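Matching sites in pectate lyase 47 from Bacillus sp., a protein that probably cleaves polygalacturonate by elimination, as a thermostable, calcium-binding pectate lyase of polysaccharide lyase family 1 (PDB 1VBL (chain A, 1.91 Å), residues S244-T249 and H275-K280), and in its relative pectate lyase from Bacillus subtilis (PDB 5AMV (chain B, 1.57 Å), residues S238-H243 and H269-K274). Structure 2 is superposed on structure 1 by the backbone atoms of these residues (RMSD 0.26 Å); each is numbered along its deposited sequence.

Structure 1 (1VBL).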
loop_
_atom_site.group_PDB
_atom_site.type_symbol
_atom_site.label_atom_id
_atom_site.label_comp_id
_atom_site.label_asym_id
_atom_site.label_seq_id
_atom_site.Cartn_x
_atom_site.Cartn_y
_atom_site.Cartn_z
ATOM N N SER A 244 7.234 -3.119 -7.949
ATOM C CA SER A 244 7.175 -4.070 -9.047
ATOM C C SER A 244 6.919 -5.527 -8.697
ATOM O O SER A 244 7.336 -6.019 -7.649
ATOM C CB SER A 244 8.477 -3.986 -9.836
ATOM O OG SER A 244 9.584 -4.217 -8.981
ATOM N N TYR A 245 6.236 -6.214 -9.606
ATOM C CA TYR A 245 5.943 -7.629 -9.447
ATOM C C TYR A 245 5.351 -8.039 -8.102
ATOM O O TYR A 245 5.703 -9.086 -7.558
ATOM C CB TYR A 245 7.212 -8.430 -9.719
ATOM C CG TYR A 245 7.598 -8.445 -11.181
ATOM C CD1 TYR A 245 6.985 -9.326 -12.066
ATOM C CD2 TYR A 245 8.560 -7.569 -11.681
ATOM C CE1 TYR A 245 7.322 -9.340 -13.418
ATOM C CE2 TYR A 245 8.906 -7.572 -13.038
ATOM C CZ TYR A 245 8.280 -8.462 -13.896
ATOM O OH TYR A 245 8.602 -8.489 -15.234
ATOM N N ASN A 246 4.447 -7.217 -7.577
ATOM C CA ASN A 246 3.785 -7.516 -6.310
ATOM C C ASN A 246 2.359 -7.953 -6.592
ATOM O O ASN A 246 1.799 -7.656 -7.647
ATOM C CB ASN A 246 3.719 -6.273 -5.415
ATOM C CG ASN A 246 5.081 -5.760 -5.027
ATOM O OD1 ASN A 246 5.782 -6.370 -4.214
ATOM N ND2 ASN A 246 5.473 -4.631 -5.609
ATOM N N VAL A 247 1.776 -8.670 -5.643
ATOM C CA VAL A 247 0.391 -9.084 -5.763
ATOM C C VAL A 247 -0.357 -8.301 -4.687
ATOM O O VAL A 247 0.089 -8.239 -3.544
ATOM C CB VAL A 247 0.200 -10.595 -5.482
ATOM C CG1 VAL A 247 -1.290 -10.905 -5.342
ATOM C CG2 VAL A 247 0.790 -11.426 -6.617
ATOM N N PHE A 248 -1.462 -7.675 -5.073
ATOM C CA PHE A 248 -2.306 -6.935 -4.143
ATOM C C PHE A 248 -3.677 -7.566 -4.325
ATOM O O PHE A 248 -4.290 -7.441 -5.383
ATOM C CB PHE A 248 -2.373 -5.448 -4.503
ATOM C CG PHE A 248 -1.050 -4.751 -4.452
ATOM C CD1 PHE A 248 -0.259 -4.646 -5.592
ATOM C CD2 PHE A 248 -0.585 -4.205 -3.258
ATOM C CE1 PHE A 248 0.983 -4.006 -5.545
ATOM C CE2 PHE A 248 0.652 -3.565 -3.200
ATOM C CZ PHE A 248 1.438 -3.466 -4.344
ATOM N N THR A 249 -4.160 -8.255 -3.298
ATOM C CA THR A 249 -5.444 -8.918 -3.412
ATOM C C THR A 249 -6.230 -8.877 -2.109
ATOM O O THR A 249 -5.661 -8.659 -1.031
ATOM C CB THR A 249 -5.236 -10.397 -3.852
ATOM O OG1 THR A 249 -6.495 -10.992 -4.183
ATOM C CG2 THR A 249 -4.583 -11.194 -2.730
ATOM N N HIS A 275 4.954 -1.289 -11.808
ATOM C CA HIS A 275 4.849 -2.129 -12.982
ATOM C C HIS A 275 4.806 -3.614 -12.666
ATOM O O HIS A 275 5.350 -4.076 -11.657
ATOM C CB HIS A 275 5.981 -1.797 -13.974
ATOM C CG HIS A 275 7.353 -2.198 -13.521
ATOM N ND1 HIS A 275 7.853 -3.471 -13.695
ATOM C CD2 HIS A 275 8.348 -1.481 -12.948
ATOM C CE1 HIS A 275 9.096 -3.520 -13.253
ATOM N NE2 HIS A 275 9.423 -2.325 -12.794
ATOM N N HIS A 276 4.115 -4.345 -13.534
ATOM C CA HIS A 276 3.956 -5.787 -13.409
ATOM C C HIS A 276 3.350 -6.252 -12.095
ATOM O O HIS A 276 3.659 -7.341 -11.608
ATOM C CB HIS A 276 5.295 -6.484 -13.643
ATOM C CG HIS A 276 5.808 -6.329 -15.040
ATOM N ND1 HIS A 276 6.650 -5.303 -15.415
ATOM C CD2 HIS A 276 5.560 -7.042 -16.163
ATOM C CE1 HIS A 276 6.899 -5.392 -16.709
ATOM N NE2 HIS A 276 6.250 -6.440 -17.186
ATOM N N ASN A 277 2.482 -5.427 -11.523
ATOM C CA ASN A 277 1.831 -5.797 -10.281
ATOM C C ASN A 277 0.519 -6.468 -10.644
ATOM O O ASN A 277 -0.080 -6.176 -11.679
ATOM C CB ASN A 277 1.584 -4.561 -9.409
ATOM C CG ASN A 277 2.878 -3.921 -8.943
ATOM O OD1 ASN A 277 3.625 -4.504 -8.155
ATOM N ND2 ASN A 277 3.155 -2.722 -9.438
ATOM N N TYR A 278 0.091 -7.377 -9.783
ATOM C CA TYR A 278 -1.137 -8.125 -9.983
ATOM C C TYR A 278 -2.173 -7.634 -8.971
ATOM O O TYR A 278 -2.055 -7.914 -7.777
ATOM C CB TYR A 278 -0.835 -9.610 -9.765
ATOM C CG TYR A 278 -1.902 -10.609 -10.170
ATOM C CD1 TYR A 278 -1.627 -11.975 -10.121
ATOM C CD2 TYR A 278 -3.177 -10.206 -10.581
ATOM C CE1 TYR A 278 -2.582 -12.921 -10.468
ATOM C CE2 TYR A 278 -4.152 -11.154 -10.933
ATOM C CZ TYR A 278 -3.839 -12.513 -10.870
ATOM O OH TYR A 278 -4.765 -13.473 -11.208
ATOM N N TYR A 279 -3.162 -6.875 -9.444
ATOM C CA TYR A 279 -4.227 -6.382 -8.575
ATOM C C TYR A 279 -5.411 -7.310 -8.801
ATOM O O TYR A 279 -5.968 -7.362 -9.899
ATOM C CB TYR A 279 -4.621 -4.943 -8.931
ATOM C CG TYR A 279 -3.504 -3.944 -8.741
ATOM C CD1 TYR A 279 -2.590 -3.693 -9.762
ATOM C CD2 TYR A 279 -3.345 -3.267 -7.530
ATOM C CE1 TYR A 279 -1.547 -2.796 -9.589
ATOM C CE2 TYR A 279 -2.296 -2.367 -7.342
ATOM C CZ TYR A 279 -1.402 -2.137 -8.379
ATOM O OH TYR A 279 -0.371 -1.242 -8.220
ATOM N N LYS A 280 -5.790 -8.043 -7.761
ATOM C CA LYS A 280 -6.885 -8.994 -7.871
ATOM C C LYS A 280 -7.917 -8.849 -6.766
ATOM O O LYS A 280 -7.622 -9.022 -5.581
ATOM C CB LYS A 280 -6.331 -10.423 -7.871
ATOM C CG LYS A 280 -7.398 -11.514 -7.978
ATOM C CD LYS A 280 -6.754 -12.888 -8.102
ATOM C CE LYS A 280 -7.796 -13.999 -8.147
ATOM N NZ LYS A 280 -8.749 -13.846 -9.280
#
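V247 and Y278 lie alongside each other on strands 239-251 and 272-280, parallel neighbours in this family's beta-helix. V247 CG2 meets Y278 CB at 4.0 Å. With CG anti to the backbone N (chi1 -169°) the Y278 ring leads away from strand 239-251, its OH hydrogen-bonded to E302. On the other sheet face F248 and Y279 have rings near parallel but slid apart, F248 CD1 3.5 Å from Y279 CE2; the F248 side chain is about 12 Å from the calcium ion. T249 OG1 donates to K280 O at 2.7 Å, from above the carbonyl plane. K280, bent at chi4 (59°), forms a salt bridge with E302. N277 OD1 accepts from N246 N (2.9 Å); N205 N bonds N246 OD1, N299 OD1 the N-H of N277. Y245 receives H276 CB over its ring centre, beside helix 402-409.

Structure 2 (5AMV).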
loop_
_atom_site.group_PDB
_atom_site.type_symbol
_atom_site.label_atom_id
_atom_site.label_comp_id
_atom_site.label_asym_id
_atom_site.label_seq_id
_atom_site.Cartn_x
_atom_site.Cartn_y
_atom_site.Cartn_z
ATOM N N SER B 238 7.354 -3.147 -8.115
ATOM C CA SER B 238 7.314 -4.073 -9.233
ATOM C C SER B 238 6.956 -5.469 -8.770
ATOM O O SER B 238 7.337 -5.882 -7.679
ATOM C CB SER B 238 8.668 -4.093 -9.979
ATOM O OG SER B 238 9.770 -4.408 -9.113
ATOM N N TYR B 239 6.226 -6.199 -9.616
ATOM C CA TYR B 239 5.940 -7.630 -9.383
ATOM C C TYR B 239 5.306 -7.910 -8.029
ATOM O O TYR B 239 5.555 -8.979 -7.431
ATOM C CB TYR B 239 7.225 -8.470 -9.595
ATOM C CG TYR B 239 7.679 -8.500 -11.046
ATOM C CD1 TYR B 239 7.040 -9.346 -11.964
ATOM C CD2 TYR B 239 8.696 -7.656 -11.501
ATOM C CE1 TYR B 239 7.421 -9.375 -13.302
ATOM C CE2 TYR B 239 9.081 -7.677 -12.837
ATOM C CZ TYR B 239 8.438 -8.522 -13.727
ATOM O OH TYR B 239 8.807 -8.544 -15.058
ATOM N N ASN B 240 4.471 -6.977 -7.542
ATOM C CA ASN B 240 3.760 -7.267 -6.321
ATOM C C ASN B 240 2.380 -7.809 -6.572
ATOM O O ASN B 240 1.826 -7.574 -7.657
ATOM C CB ASN B 240 3.685 -6.032 -5.418
ATOM C CG ASN B 240 5.046 -5.453 -5.113
ATOM O OD1 ASN B 240 5.844 -6.041 -4.369
ATOM N ND2 ASN B 240 5.322 -4.286 -5.686
ATOM N N TYR B 241 1.814 -8.499 -5.579
ATOM C CA TYR B 241 0.483 -9.099 -5.732
ATOM C C TYR B 241 -0.439 -8.537 -4.646
ATOM O O TYR B 241 -0.322 -8.894 -3.460
ATOM C CB TYR B 241 0.570 -10.636 -5.653
ATOM C CG TYR B 241 -0.737 -11.403 -5.857
ATOM C CD1 TYR B 241 -1.895 -10.796 -6.405
ATOM C CD2 TYR B 241 -0.794 -12.768 -5.540
ATOM C CE1 TYR B 241 -3.060 -11.515 -6.583
ATOM C CE2 TYR B 241 -1.962 -13.491 -5.725
ATOM C CZ TYR B 241 -3.076 -12.859 -6.270
ATOM O OH TYR B 241 -4.239 -13.562 -6.450
ATOM N N TYR B 242 -1.312 -7.621 -5.051
ATOM C CA TYR B 242 -2.287 -7.033 -4.141
ATOM C C TYR B 242 -3.594 -7.782 -4.323
ATOM O O TYR B 242 -4.100 -7.909 -5.463
ATOM C CB TYR B 242 -2.512 -5.589 -4.572
ATOM C CG TYR B 242 -1.291 -4.680 -4.543
ATOM C CD1 TYR B 242 -0.469 -4.522 -5.658
ATOM C CD2 TYR B 242 -0.996 -3.941 -3.393
ATOM C CE1 TYR B 242 0.638 -3.650 -5.618
ATOM C CE2 TYR B 242 0.075 -3.025 -3.373
ATOM C CZ TYR B 242 0.861 -2.909 -4.466
ATOM O OH TYR B 242 1.923 -2.042 -4.542
ATOM N N HIS B 243 -4.180 -8.287 -3.235
ATOM C CA HIS B 243 -5.444 -9.014 -3.388
ATOM C C HIS B 243 -6.379 -8.924 -2.202
ATOM O O HIS B 243 -5.916 -8.835 -1.067
ATOM C CB HIS B 243 -5.306 -10.441 -3.925
ATOM C CG HIS B 243 -4.638 -11.398 -2.994
ATOM N ND1 HIS B 243 -5.354 -12.185 -2.116
ATOM C CD2 HIS B 243 -3.344 -11.772 -2.861
ATOM C CE1 HIS B 243 -4.527 -12.964 -1.441
ATOM N NE2 HIS B 243 -3.301 -12.749 -1.888
ATOM N N HIS B 269 5.127 -1.307 -12.002
ATOM C CA HIS B 269 5.035 -2.245 -13.126
ATOM C C HIS B 269 4.956 -3.702 -12.740
ATOM O O HIS B 269 5.476 -4.100 -11.721
ATOM C CB HIS B 269 6.155 -1.958 -14.169
ATOM C CG HIS B 269 7.536 -2.399 -13.753
ATOM N ND1 HIS B 269 8.003 -3.684 -13.962
ATOM C CD2 HIS B 269 8.555 -1.716 -13.159
ATOM C CE1 HIS B 269 9.242 -3.778 -13.505
ATOM N NE2 HIS B 269 9.604 -2.601 -13.018
ATOM N N HIS B 270 4.318 -4.493 -13.612
ATOM C CA HIS B 270 4.108 -5.932 -13.418
ATOM C C HIS B 270 3.473 -6.298 -12.084
ATOM O O HIS B 270 3.682 -7.424 -11.564
ATOM C CB HIS B 270 5.426 -6.680 -13.629
ATOM C CG HIS B 270 5.928 -6.630 -15.038
ATOM N ND1 HIS B 270 6.839 -5.681 -15.467
ATOM C CD2 HIS B 270 5.653 -7.404 -16.112
ATOM C CE1 HIS B 270 7.106 -5.879 -16.750
ATOM N NE2 HIS B 270 6.382 -6.907 -17.170
ATOM N N ASN B 271 2.701 -5.369 -11.537
ATOM C CA ASN B 271 1.886 -5.723 -10.388
ATOM C C ASN B 271 0.558 -6.358 -10.738
ATOM O O ASN B 271 -0.037 -6.085 -11.795
ATOM C CB ASN B 271 1.644 -4.501 -9.530
ATOM C CG ASN B 271 2.930 -3.855 -9.096
ATOM O OD1 ASN B 271 3.671 -4.398 -8.250
ATOM N ND2 ASN B 271 3.228 -2.672 -9.668
ATOM N N ARG B 272 0.092 -7.223 -9.836
ATOM C CA ARG B 272 -1.198 -7.878 -9.977
ATOM C C ARG B 272 -2.162 -7.347 -8.931
ATOM O O ARG B 272 -1.776 -7.261 -7.768
ATOM C CB ARG B 272 -0.999 -9.391 -9.790
ATOM C CG ARG B 272 -2.275 -10.209 -9.992
ATOM C CD ARG B 272 -1.938 -11.712 -9.838
ATOM N NE ARG B 272 -3.148 -12.502 -10.097
ATOM C CZ ARG B 272 -3.245 -13.805 -9.851
ATOM N NH1 ARG B 272 -2.208 -14.457 -9.323
ATOM N NH2 ARG B 272 -4.360 -14.452 -10.141
ATOM N N TYR B 273 -3.377 -6.978 -9.359
ATOM C CA TYR B 273 -4.426 -6.477 -8.438
ATOM C C TYR B 273 -5.640 -7.349 -8.658
ATOM O O TYR B 273 -6.290 -7.257 -9.699
ATOM C CB TYR B 273 -4.788 -5.002 -8.728
ATOM C CG TYR B 273 -3.600 -4.036 -8.671
ATOM C CD1 TYR B 273 -2.762 -3.858 -9.769
ATOM C CD2 TYR B 273 -3.334 -3.290 -7.509
ATOM C CE1 TYR B 273 -1.681 -2.981 -9.723
ATOM C CE2 TYR B 273 -2.294 -2.376 -7.471
ATOM C CZ TYR B 273 -1.451 -2.264 -8.558
ATOM O OH TYR B 273 -0.376 -1.416 -8.556
ATOM N N LYS B 274 -5.951 -8.195 -7.680
ATOM C CA LYS B 274 -7.069 -9.129 -7.817
ATOM C C LYS B 274 -8.057 -8.894 -6.668
ATOM O O LYS B 274 -7.686 -8.877 -5.494
ATOM C CB LYS B 274 -6.573 -10.556 -7.762
ATOM C CG LYS B 274 -7.772 -11.565 -7.854
ATOM C CD LYS B 274 -7.287 -12.970 -8.070
ATOM C CE LYS B 274 -8.477 -13.888 -8.143
ATOM N NZ LYS B 274 -8.160 -15.320 -8.478
HETATM O O HOH W 1 0.452 -0.112 -6.304
#
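Y241 and R272 lie alongside each other, the guanidinium flat on the ring (planes 3° apart) and R272 CD 3.4 Å from Y241 CE1. R272 extends there with CG anti to the backbone N (chi1 -177°), its NE in a salt bridge with E296. H243 CD2 covers the opposite face of Y241. On the other sheet face Y242 and Y273 have rings near parallel but slid apart, Y242 CD1 3.4 Å from Y273 CE2; Y273 OH holds a water (2.7 Å), weakly met by Y242 OH, which bonds T226. H243 CB is 3.3 Å from K274 O; extended K274 has its CD 3.5 Å from Y241 OH. N271 OD1 accepts from N240 N (2.8 Å); C199 N bonds N240 OD1, N293 OD1 the N-H of N271. Y239 receives H270 CB over its ring centre, beside helix 382-392.

Comparison
At V247(A) / Y241(B) the CB atoms coincide, and CG1 of V247(A) falls 0.9 Å apart from CG of Y241(B). CG2 of V247(A) has no counterpart, nor have CD2, CE1, CE2, CZ and OH of Y241(B). The longer reach adds a contact: Y241(B) OH lies 3.5 Å from K274(B) CD, while V247(A) CG1 comes no closer than 5.7 Å to K280(A) CB.

The rings of F248(A) and Y242(B) overlie closely at CD1 (0.3 Å apart) but drift slightly at CZ (0.8 Å apart); OH of Y242(B) has no counterpart. Both keep against N277(A) / N271(B) and Y279(A) / Y273(B); a water is modelled between the hydroxyls of Y242(B) and Y273(B).

In place of T249(A), H243(B) sets its CG 0.3 Å apart from the threonine CG2. OG1 has no counterpart: its 2.7 Å bond to K280(A) O is absent, as H243(B) ND1 stands 5.3 Å from K274(B) O. One side-chain tie between the strands is thus missing.

Y278(A) and R272(B) start alike, CD1 and CD 0.5 Å apart; CE2 and OH of Y278(A) have no counterpart in R272(B), nor NH1 and NH2 of R272(B) in Y278(A), a probably charged end replacing a phenol.

The backbone and the places of Y245(A), H276(A), N246(A), N277(A) and their counterparts are kept. Lastly, chi4 is 59° in K280(A) against 175° in K274(B), leaving the NZ atoms 1.8 Å apart.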